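Long-range contact in Lmo2445 protein (Listeria monocytogenes EGD-e, PDB 5HZL), which is of unknown function but is a secreted, internalin-like leucine-rich repeat protein that binds calcium: residues I161-W166 with P186-L191. Numbering follows the deposited sequence.
With CA (calcium ion), chain D.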
loop_
_atom_site.group_PDB
_atom_site.type_symbol
_atom_site.label_atom_id
_atom_site.label_comp_id
_atom_site.label_asym_id
_atom_site.label_seq_id
_atom_site.Cartn_x
_atom_site.Cartn_y
_atom_site.Cartn_z
ATOM N N ILE A 161 8.207 -5.534 -7.317
ATOM C CA ILE A 161 7.397 -4.632 -8.143
ATOM C C ILE A 161 8.202 -4.257 -9.380
ATOM O O ILE A 161 9.413 -4.040 -9.306
ATOM C CB ILE A 161 6.854 -3.392 -7.421
ATOM C CG1 ILE A 161 7.954 -2.458 -6.932
ATOM C CG2 ILE A 161 5.988 -3.831 -6.252
ATOM C CD1 ILE A 161 7.367 -1.221 -6.289
ATOM N N ALA A 162 7.504 -4.185 -10.506
ATOM C CA ALA A 162 8.116 -3.892 -11.783
ATOM C C ALA A 162 8.757 -2.509 -11.870
ATOM O O ALA A 162 8.339 -1.573 -11.197
ATOM C CB ALA A 162 7.092 -4.077 -12.893
ATOM N N GLU A 163 9.795 -2.413 -12.698
ATOM C CA GLU A 163 10.492 -1.161 -12.929
ATOM C C GLU A 163 9.539 -0.132 -13.532
ATOM O O GLU A 163 9.620 1.040 -13.194
ATOM C CB GLU A 163 11.729 -1.342 -13.853
ATOM C CG GLU A 163 12.871 -2.181 -13.267
ATOM C CD GLU A 163 14.145 -2.232 -14.139
ATOM O OE1 GLU A 163 15.179 -2.766 -13.665
ATOM O OE2 GLU A 163 14.153 -1.738 -15.295
ATOM N N ASP A 164 8.624 -0.594 -14.384
ATOM C CA ASP A 164 7.665 0.287 -15.094
ATOM C C ASP A 164 6.284 0.620 -14.460
ATOM O O ASP A 164 5.469 1.297 -15.109
ATOM C CB ASP A 164 7.504 -0.166 -16.578
ATOM C CG ASP A 164 6.980 -1.602 -16.744
ATOM O OD1 ASP A 164 6.583 -2.248 -15.755
ATOM O OD2 ASP A 164 6.967 -2.087 -17.896
ATOM N N ILE A 165 6.001 0.206 -13.224
ATOM C CA ILE A 165 4.693 0.576 -12.670
ATOM C C ILE A 165 4.654 2.060 -12.312
ATOM O O ILE A 165 5.689 2.702 -12.084
ATOM C CB ILE A 165 4.212 -0.254 -11.451
ATOM C CG1 ILE A 165 5.001 0.043 -10.174
ATOM C CG2 ILE A 165 4.206 -1.748 -11.779
ATOM C CD1 ILE A 165 4.382 -0.642 -8.972
ATOM N N TRP A 166 3.429 2.566 -12.264
ATOM C CA TRP A 166 3.113 3.941 -11.944
ATOM C C TRP A 166 3.654 4.973 -12.963
ATOM O O TRP A 166 3.999 6.112 -12.614
ATOM C CB TRP A 166 3.477 4.266 -10.481
ATOM C CG TRP A 166 2.877 3.294 -9.466
ATOM C CD1 TRP A 166 1.597 2.802 -9.458
ATOM C CD2 TRP A 166 3.497 2.798 -8.271
ATOM N NE1 TRP A 166 1.410 1.981 -8.377
ATOM C CE2 TRP A 166 2.554 1.969 -7.623
ATOM C CE3 TRP A 166 4.765 2.953 -7.694
ATOM C CZ2 TRP A 166 2.842 1.300 -6.425
ATOM C CZ3 TRP A 166 5.047 2.288 -6.509
ATOM C CH2 TRP A 166 4.086 1.470 -5.888
ATOM N N PRO A 186 10.848 0.636 -7.876
ATOM C CA PRO A 186 10.138 1.094 -9.073
ATOM C C PRO A 186 11.058 2.137 -9.733
ATOM O O PRO A 186 10.883 3.337 -9.551
ATOM C CB PRO A 186 8.863 1.718 -8.513
ATOM C CG PRO A 186 9.219 2.143 -7.140
ATOM C CD PRO A 186 10.257 1.190 -6.645
ATOM N N GLU A 187 12.045 1.657 -10.483
ATOM C CA GLU A 187 13.034 2.530 -11.116
ATOM C C GLU A 187 12.546 3.629 -12.040
ATOM O O GLU A 187 12.925 4.782 -11.861
ATOM C CB GLU A 187 14.088 1.717 -11.870
ATOM C CG GLU A 187 14.990 0.911 -10.963
ATOM C CD GLU A 187 16.159 0.302 -11.703
ATOM O OE1 GLU A 187 17.195 0.081 -11.044
ATOM O OE2 GLU A 187 16.062 0.069 -12.938
ATOM N N ASP A 188 11.730 3.274 -13.026
ATOM C CA ASP A 188 11.255 4.262 -13.998
ATOM C C ASP A 188 10.741 5.561 -13.391
ATOM O O ASP A 188 11.222 6.640 -13.750
ATOM C CB ASP A 188 10.170 3.688 -14.921
ATOM C CG ASP A 188 10.681 2.597 -15.854
ATOM O OD1 ASP A 188 11.764 2.026 -15.630
ATOM O OD2 ASP A 188 9.963 2.315 -16.833
ATOM N N ILE A 189 9.792 5.447 -12.462
ATOM C CA ILE A 189 9.185 6.621 -11.838
ATOM C C ILE A 189 10.196 7.473 -11.058
ATOM O O ILE A 189 10.131 8.704 -11.139
ATOM C CB ILE A 189 7.937 6.250 -10.988
ATOM C CG1 ILE A 189 7.080 7.485 -10.679
ATOM C CG2 ILE A 189 8.318 5.482 -9.733
ATOM C CD1 ILE A 189 6.515 8.170 -11.911
ATOM N N PHE A 190 11.129 6.853 -10.326
ATOM C CA PHE A 190 12.128 7.648 -9.602
ATOM C C PHE A 190 13.141 8.318 -10.528
ATOM O O PHE A 190 13.612 9.414 -10.230
ATOM C CB PHE A 190 12.874 6.857 -8.524
ATOM C CG PHE A 190 12.008 6.376 -7.399
ATOM C CD1 PHE A 190 11.128 7.239 -6.749
ATOM C CD2 PHE A 190 12.146 5.098 -6.911
ATOM C CE1 PHE A 190 10.343 6.804 -5.696
ATOM C CE2 PHE A 190 11.369 4.661 -5.846
ATOM C CZ PHE A 190 10.464 5.514 -5.236
ATOM N N LEU A 191 13.464 7.668 -11.642
ATOM C CA LEU A 191 14.427 8.204 -12.616
ATOM C C LEU A 191 13.835 9.170 -13.639
ATOM O O LEU A 191 14.587 9.863 -14.319
ATOM C CB LEU A 191 15.130 7.066 -13.360
ATOM C CG LEU A 191 15.936 6.084 -12.507
ATOM C CD1 LEU A 191 16.508 5.002 -13.411
ATOM C CD2 LEU A 191 17.039 6.784 -11.724
HETATM CA CA CA D . 17.422 -1.684 -14.213
HETATM O O HOH W 1 8.542 3.163 -11.834
#
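Glu-163 and Glu-187 share a calcium ion, which joins the loop 161-166 to the start of the short helix 187-191. From its CB the side chain of Glu-163 passes Asp-188, whose OD1 lies 3.8 Å from that CB. CG stands anti to the carbonyl carbon (chi1 -66°), and beyond it the chain is extended, running beside Glu-187 and pointing the same way. CG and CD skirt OE2 of Glu-187, and at the tip OE1 of Glu-163 binds the metal at 2.5 Å; OE2 of Glu-163 stays farther from the ion and lies 4.5 Å from OD1 of Asp-188. Glu-187 supplies its OE2 at 2.6 Å, so each glutamate gives one oxygen to the metal. The two carboxylate planes are turned 34° apart, and the calcium charge probably offsets the repulsion between them. OE1 of Glu-187 lies close to OD2 of Asp-230, another acid, which does not bind this ion here.

The two segments lie in successive connections of the leucine-rich repeat sheet, between strands 149-151 and 174-176 and between 174-176 and 197-199, near its end toward the C-terminal domain. The type I turn from Ala-162 to Ile-165 directs O of Glu-163 at the beginning of the helix, where N of Asp-188 donates a bent hydrogen bond to it (3.1 Å, N-H...O angle 142°). A water donates to the same carbonyl and to O of Ile-165 while accepting from N of Ile-189. Deeper in, CD1 of Ile-161 packs on the ring of Pro-186, the N-cap residue, 3.8 Å from its CD. CZ3 of Trp-166 approaches CG of the same proline obliquely, while CD1 of Ile-165 covers one indole face over its centre and NE1 bonds to O of Pro-139.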